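PDB 5OQR: condensin complex subunit 3 from Schizosaccharomyces pombe, which serves as a regulatory subunit of condensin, the complex required to convert interphase chromatin into condensed, mitotic-like chromosomes. Local coordinates for residues C101-N109 with E140-L148; F649-L657 with K725-L733. All coordinates share one frame; numbering follows the deposited sequence.

Contact 1: C101-N109 with E140-L148; sequences CQIIARVVN and EAVVALSRL
Ala105 and Ala144 mark the place where two helices running in the same direction come together: the axes of 101-108 and 140-145 approach to 7.9 Å and are inclined at only 27°. Such proximity is what small residues at a crossing allow, and the CA atoms of Ala105 and Ala144 lie just 3.7 Å apart. Their methyl groups meet directly, CB of Ala105 to CB of Ala144 at 3.6 Å, while CG1 of Val143 borders the Ala105 methyl and CG2 of Ile104 that of Ala144. One turn earlier, Cys101 CB rests on Glu140 CB at 3.8 Å, and SG turns toward the methyl of Ala141. Glu140 bends at chi2 (-65°) and lays its aliphatic part alongside Gln102, whose amide oxygen is held by Arg99. The Glu140 carboxylate remains apart from Arg106, with OE2 5.6 Å from NH1, which has a weak, long ion pair with Asp55. At the other end Arg147 contributes mostly its hydrocarbon: CG1 of Val108 packs against CG of Arg147 at 3.7 Å. Farther out, Asn109 OD1 lies 3.5 Å from NE of Arg147, but the angle is too poor for a hydrogen bond, and the amide and guanidinium planes are turned 45° apart. The pairing joins HEAT 2 to HEAT 3, the near-parallel stacking of equivalent helices by which HEAT repeats build a solenoid. Behind helix 94-108, Ile103, Ile104 and Val107 pack on helix 78-86; Leu145 meets helix 116-129, and Val142 and Val143 pass the stack on to Ser178 of helix 173-182.

Contact 2: F649-L657 with K725-L733; sequences FCDALLSLL and KERKFMISL
The carbonyl oxygen of Asp651 is gripped twice from one residue, by Ser655 N at 3.0 Å and by Ser655 OG at 3.1 Å, the two donors arriving from opposite faces of the carbonyl plane. This polar clasp lies within helix 649-657, whereas the surface presented to helix 725-733 is almost wholly apolar. There Leu653 touches Phe729, Met730 and Leu733: with CG anti to the backbone N (chi1 -166°), it sends CD2 to the edge of the Phe729 ring, 3.7 Å from CE1, and meets Leu733 tip to tip. CD1 of Leu733 also sits at the rim of the Phe649 ring, 3.8 Å from CE1. The helices run largely antiparallel, at 142°, their axes approaching to 11.4 Å, and side chains from both fill the space between them inside the C-terminal condensin family region, where residues 725-733 belong to HEAT 9. Met730, folded at chi2 and chi3, lays SD against Leu654 CD2 at 3.9 Å and extends CE to Cys650 SG. Glu726 takes part through its CG methylene, which lies 3.8 Å from Leu657 CD1 and also meets Leu654 CD2. Met679 of helix 669-682 packs against Phe649 and Leu653, and helix 706-717 closes over Cys650.

Overall arrangement
The two contacts show one principle, helix packing in a repeat protein, at two spacings. Both are largely buried, yet they share no helix: their centres are 49 Å apart, their nearest atoms about 34 Å, and contact 1 closes in the chain before contact 2 opens. Contact 1, between successive HEAT repeats in the N-terminal part, relies on alanines and backbone proximity, with the aliphatic parts of Glu140 and Arg147 packing at its two ends. Contact 2, in the C-terminal part, spans a wider separation between largely antiparallel helices with leucine, methionine and phenylalanine. Neither interface has a hydrogen bond across its segments, so shape and apolar cover dominate in each.

Contact 1: C101-N109 with E140-L148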
# COMPACT_ATOMS: atom_id res chain seq x y z
N CYS A 101 -28.69 7.10 22.41
CA CYS A 101 -28.25 7.46 21.07
C CYS A 101 -28.82 6.51 20.03
O CYS A 101 -29.23 6.93 18.94
CB CYS A 101 -26.72 7.46 21.00
SG CYS A 101 -25.94 8.77 21.98
N GLN A 102 -28.87 5.21 20.36
CA GLN A 102 -29.45 4.24 19.44
C GLN A 102 -30.90 4.59 19.12
O GLN A 102 -31.31 4.61 17.96
CB GLN A 102 -29.36 2.84 20.05
CG GLN A 102 -29.88 1.73 19.15
CD GLN A 102 -29.88 0.38 19.84
OE1 GLN A 102 -30.08 0.29 21.05
NE2 GLN A 102 -29.65 -0.68 19.07
N ILE A 103 -31.70 4.86 20.16
CA ILE A 103 -33.11 5.16 19.95
C ILE A 103 -33.27 6.47 19.19
O ILE A 103 -33.98 6.53 18.18
CB ILE A 103 -33.86 5.19 21.30
CG1 ILE A 103 -33.74 3.84 22.00
CG2 ILE A 103 -35.33 5.54 21.08
CD1 ILE A 103 -34.15 3.87 23.46
N ILE A 104 -32.62 7.53 19.66
CA ILE A 104 -32.77 8.84 19.03
C ILE A 104 -32.42 8.76 17.55
O ILE A 104 -33.11 9.34 16.70
CB ILE A 104 -31.93 9.89 19.76
CG1 ILE A 104 -32.50 10.13 21.16
CG2 ILE A 104 -31.88 11.20 18.97
CD1 ILE A 104 -31.64 11.00 22.03
N ALA A 105 -31.34 8.04 17.22
CA ALA A 105 -30.92 7.95 15.82
C ALA A 105 -32.03 7.38 14.95
O ALA A 105 -32.31 7.90 13.87
CB ALA A 105 -29.67 7.08 15.72
N ARG A 106 -32.69 6.32 15.41
CA ARG A 106 -33.69 5.65 14.60
C ARG A 106 -35.01 6.42 14.59
O ARG A 106 -35.68 6.50 13.55
CB ARG A 106 -33.91 4.23 15.09
CG ARG A 106 -32.66 3.36 15.09
CD ARG A 106 -33.03 1.89 15.21
NE ARG A 106 -31.86 1.04 15.38
CZ ARG A 106 -31.91 -0.29 15.49
NH1 ARG A 106 -30.80 -0.99 15.65
NH2 ARG A 106 -33.08 -0.92 15.46
N VAL A 107 -35.41 6.98 15.73
CA VAL A 107 -36.73 7.58 15.84
C VAL A 107 -36.79 8.89 15.07
O VAL A 107 -37.75 9.15 14.33
CB VAL A 107 -37.12 7.76 17.32
CG1 VAL A 107 -38.50 8.40 17.43
CG2 VAL A 107 -37.11 6.43 18.04
N VAL A 108 -35.78 9.75 15.22
CA VAL A 108 -35.78 11.02 14.50
C VAL A 108 -35.85 10.77 13.00
O VAL A 108 -36.45 11.56 12.26
CB VAL A 108 -34.54 11.86 14.87
CG1 VAL A 108 -33.26 11.24 14.31
CG2 VAL A 108 -34.71 13.28 14.36
N ASN A 109 -35.24 9.68 12.53
CA ASN A 109 -35.27 9.35 11.11
C ASN A 109 -36.68 9.08 10.61
O ASN A 109 -36.89 9.05 9.39
CB ASN A 109 -34.39 8.13 10.85
CG ASN A 109 -34.25 7.81 9.37
OD1 ASN A 109 -34.06 8.71 8.55
ND2 ASN A 109 -34.35 6.54 9.03
N GLU A 140 -23.27 5.07 17.55
CA GLU A 140 -24.67 5.45 17.45
C GLU A 140 -24.87 6.96 17.50
O GLU A 140 -25.90 7.46 17.03
CB GLU A 140 -25.47 4.79 18.57
CG GLU A 140 -25.42 3.28 18.55
CD GLU A 140 -26.10 2.69 17.33
OE1 GLU A 140 -26.80 3.44 16.62
OE2 GLU A 140 -25.93 1.48 17.08
N ALA A 141 -23.91 7.71 18.04
CA ALA A 141 -24.07 9.15 18.16
C ALA A 141 -23.96 9.84 16.80
O ALA A 141 -24.76 10.72 16.48
CB ALA A 141 -23.03 9.72 19.13
N VAL A 142 -22.97 9.45 15.99
CA VAL A 142 -22.82 10.06 14.68
C VAL A 142 -24.02 9.75 13.81
O VAL A 142 -24.48 10.60 13.02
CB VAL A 142 -21.50 9.61 14.02
CG1 VAL A 142 -20.31 9.89 14.93
CG2 VAL A 142 -21.55 8.13 13.65
N VAL A 143 -24.57 8.54 13.94
CA VAL A 143 -25.78 8.20 13.20
C VAL A 143 -26.92 9.12 13.61
O VAL A 143 -27.65 9.65 12.77
CB VAL A 143 -26.15 6.72 13.42
CG1 VAL A 143 -27.36 6.33 12.58
CG2 VAL A 143 -24.97 5.82 13.08
N ALA A 144 -27.09 9.32 14.92
CA ALA A 144 -28.11 10.25 15.40
C ALA A 144 -27.80 11.66 14.94
O ALA A 144 -28.67 12.36 14.39
CB ALA A 144 -28.19 10.18 16.93
N LEU A 145 -26.56 12.11 15.16
CA LEU A 145 -26.21 13.48 14.82
C LEU A 145 -26.30 13.72 13.32
O LEU A 145 -26.73 14.79 12.87
CB LEU A 145 -24.80 13.78 15.33
CG LEU A 145 -24.49 15.25 15.62
CD1 LEU A 145 -23.33 15.35 16.59
CD2 LEU A 145 -24.16 16.00 14.35
N SER A 146 -25.93 12.72 12.51
CA SER A 146 -25.98 12.86 11.06
C SER A 146 -27.39 13.14 10.55
O SER A 146 -27.55 13.45 9.37
CB SER A 146 -25.44 11.60 10.39
OG SER A 146 -26.24 10.48 10.70
N ARG A 147 -28.41 13.03 11.40
CA ARG A 147 -29.77 13.36 11.00
C ARG A 147 -30.06 14.85 11.06
O ARG A 147 -31.14 15.27 10.63
CB ARG A 147 -30.76 12.60 11.88
CG ARG A 147 -30.71 11.10 11.70
CD ARG A 147 -31.35 10.68 10.38
NE ARG A 147 -30.97 9.32 10.00
CZ ARG A 147 -29.96 9.00 9.19
NH1 ARG A 147 -29.20 9.95 8.66
NH2 ARG A 147 -29.71 7.73 8.92
N LEU A 148 -29.14 15.66 11.58
CA LEU A 148 -29.30 17.11 11.66
C LEU A 148 -28.22 17.82 10.85
O LEU A 148 -27.81 18.94 11.19
CB LEU A 148 -29.27 17.58 13.11
CG LEU A 148 -30.30 16.95 14.05
CD1 LEU A 148 -30.12 17.47 15.46
CD2 LEU A 148 -31.72 17.22 13.57

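Contact 2: F649-L657 with K725-L733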
# COMPACT_ATOMS: atom_id res chain seq x y z
N PHE A 649 20.60 -6.19 17.36
CA PHE A 649 19.39 -5.67 17.98
C PHE A 649 19.67 -4.62 19.05
O PHE A 649 19.25 -3.46 18.94
CB PHE A 649 18.61 -6.85 18.57
CG PHE A 649 17.26 -6.50 19.12
CD1 PHE A 649 17.13 -5.85 20.33
CD2 PHE A 649 16.12 -6.85 18.43
CE1 PHE A 649 15.89 -5.54 20.84
CE2 PHE A 649 14.87 -6.54 18.93
CZ PHE A 649 14.76 -5.89 20.13
N CYS A 650 20.37 -5.02 20.12
CA CYS A 650 20.51 -4.15 21.28
C CYS A 650 21.23 -2.86 20.92
O CYS A 650 20.81 -1.77 21.32
CB CYS A 650 21.26 -4.89 22.39
SG CYS A 650 20.32 -6.23 23.13
N ASP A 651 22.32 -2.95 20.16
CA ASP A 651 23.09 -1.76 19.83
C ASP A 651 22.28 -0.83 18.93
O ASP A 651 22.34 0.40 19.08
CB ASP A 651 24.40 -2.15 19.16
CG ASP A 651 25.10 -3.29 19.87
OD1 ASP A 651 25.94 -3.02 20.75
OD2 ASP A 651 24.79 -4.46 19.56
N ALA A 652 21.53 -1.39 17.98
CA ALA A 652 20.67 -0.56 17.15
C ALA A 652 19.60 0.13 17.98
O ALA A 652 19.33 1.32 17.80
CB ALA A 652 20.02 -1.41 16.05
N LEU A 653 18.98 -0.61 18.90
CA LEU A 653 17.90 -0.03 19.70
C LEU A 653 18.42 1.01 20.68
O LEU A 653 17.76 2.03 20.92
CB LEU A 653 17.16 -1.14 20.43
CG LEU A 653 15.81 -0.78 21.05
CD1 LEU A 653 14.80 -0.37 19.99
CD2 LEU A 653 15.28 -1.96 21.85
N LEU A 654 19.60 0.78 21.25
CA LEU A 654 20.20 1.77 22.14
C LEU A 654 20.54 3.05 21.39
O LEU A 654 20.31 4.15 21.90
CB LEU A 654 21.44 1.19 22.81
CG LEU A 654 21.22 0.09 23.84
CD1 LEU A 654 22.55 -0.41 24.37
CD2 LEU A 654 20.34 0.58 24.99
N SER A 655 21.09 2.92 20.18
CA SER A 655 21.39 4.10 19.39
C SER A 655 20.13 4.90 19.09
O SER A 655 20.16 6.14 19.09
CB SER A 655 22.08 3.69 18.09
OG SER A 655 23.40 3.23 18.33
N LEU A 656 19.02 4.21 18.84
CA LEU A 656 17.77 4.91 18.58
C LEU A 656 17.25 5.63 19.82
O LEU A 656 16.64 6.70 19.70
CB LEU A 656 16.72 3.93 18.05
CG LEU A 656 16.94 3.47 16.61
CD1 LEU A 656 16.03 2.30 16.28
CD2 LEU A 656 16.70 4.61 15.63
N LEU A 657 17.48 5.06 21.01
CA LEU A 657 17.05 5.73 22.23
C LEU A 657 17.74 7.08 22.39
O LEU A 657 17.10 8.09 22.70
CB LEU A 657 17.32 4.84 23.44
CG LEU A 657 16.27 3.77 23.76
CD1 LEU A 657 16.75 2.89 24.89
CD2 LEU A 657 14.94 4.40 24.13
N LYS A 725 14.96 4.89 32.28
CA LYS A 725 14.12 4.19 31.31
C LYS A 725 14.95 3.23 30.47
O LYS A 725 14.49 2.14 30.13
CB LYS A 725 13.40 5.19 30.41
CG LYS A 725 12.50 4.54 29.36
CD LYS A 725 12.38 5.39 28.11
CE LYS A 725 11.72 4.61 26.98
NZ LYS A 725 10.39 4.07 27.39
N GLU A 726 16.17 3.63 30.12
CA GLU A 726 16.99 2.83 29.21
C GLU A 726 17.18 1.42 29.75
O GLU A 726 16.73 0.44 29.14
CB GLU A 726 18.33 3.53 28.99
CG GLU A 726 19.13 3.01 27.81
CD GLU A 726 20.18 4.00 27.34
OE1 GLU A 726 19.82 5.17 27.09
OE2 GLU A 726 21.37 3.62 27.25
N ARG A 727 17.83 1.29 30.91
CA ARG A 727 18.00 -0.02 31.51
C ARG A 727 16.66 -0.65 31.84
O ARG A 727 16.47 -1.86 31.67
CB ARG A 727 18.87 0.09 32.76
CG ARG A 727 19.54 -1.20 33.19
CD ARG A 727 20.48 -0.98 34.36
NE ARG A 727 21.82 -0.59 33.93
CZ ARG A 727 22.73 -0.03 34.73
NH1 ARG A 727 22.44 0.24 35.99
NH2 ARG A 727 23.93 0.27 34.25
N LYS A 728 15.70 0.15 32.32
CA LYS A 728 14.35 -0.34 32.52
C LYS A 728 13.78 -0.91 31.22
O LYS A 728 13.18 -1.99 31.21
CB LYS A 728 13.44 0.78 33.03
CG LYS A 728 13.26 0.82 34.54
CD LYS A 728 11.93 1.44 34.93
CE LYS A 728 10.75 0.55 34.52
NZ LYS A 728 9.49 0.90 35.23
N PHE A 729 13.93 -0.17 30.12
CA PHE A 729 13.28 -0.55 28.88
C PHE A 729 13.87 -1.83 28.31
O PHE A 729 13.14 -2.69 27.79
CB PHE A 729 13.38 0.58 27.86
CG PHE A 729 12.76 0.26 26.54
CD1 PHE A 729 13.54 0.05 25.43
CD2 PHE A 729 11.38 0.13 26.43
CE1 PHE A 729 12.96 -0.26 24.21
CE2 PHE A 729 10.80 -0.18 25.22
CZ PHE A 729 11.59 -0.38 24.11
N MET A 730 15.19 -1.99 28.40
CA MET A 730 15.82 -3.21 27.89
C MET A 730 15.33 -4.44 28.65
O MET A 730 15.20 -5.51 28.06
CB MET A 730 17.34 -3.09 27.98
CG MET A 730 17.92 -1.94 27.18
SD MET A 730 17.46 -1.96 25.43
CE MET A 730 18.40 -3.36 24.85
N ILE A 731 15.06 -4.29 29.95
CA ILE A 731 14.51 -5.41 30.72
C ILE A 731 13.08 -5.69 30.30
O ILE A 731 12.64 -6.84 30.27
CB ILE A 731 14.62 -5.11 32.23
CG1 ILE A 731 16.09 -5.12 32.66
CG2 ILE A 731 13.83 -6.12 33.06
CD1 ILE A 731 16.33 -4.50 34.01
N SER A 732 12.33 -4.63 29.97
CA SER A 732 10.95 -4.80 29.51
C SER A 732 10.86 -5.79 28.35
O SER A 732 9.84 -6.48 28.21
CB SER A 732 10.38 -3.45 29.08
OG SER A 732 11.16 -2.88 28.05
N LEU A 733 11.90 -5.88 27.53
CA LEU A 733 11.85 -6.74 26.35
C LEU A 733 11.88 -8.22 26.72
O LEU A 733 11.31 -9.05 26.01
CB LEU A 733 13.00 -6.41 25.41
CG LEU A 733 13.11 -4.92 25.06
CD1 LEU A 733 14.33 -4.67 24.21
CD2 LEU A 733 11.85 -4.45 24.35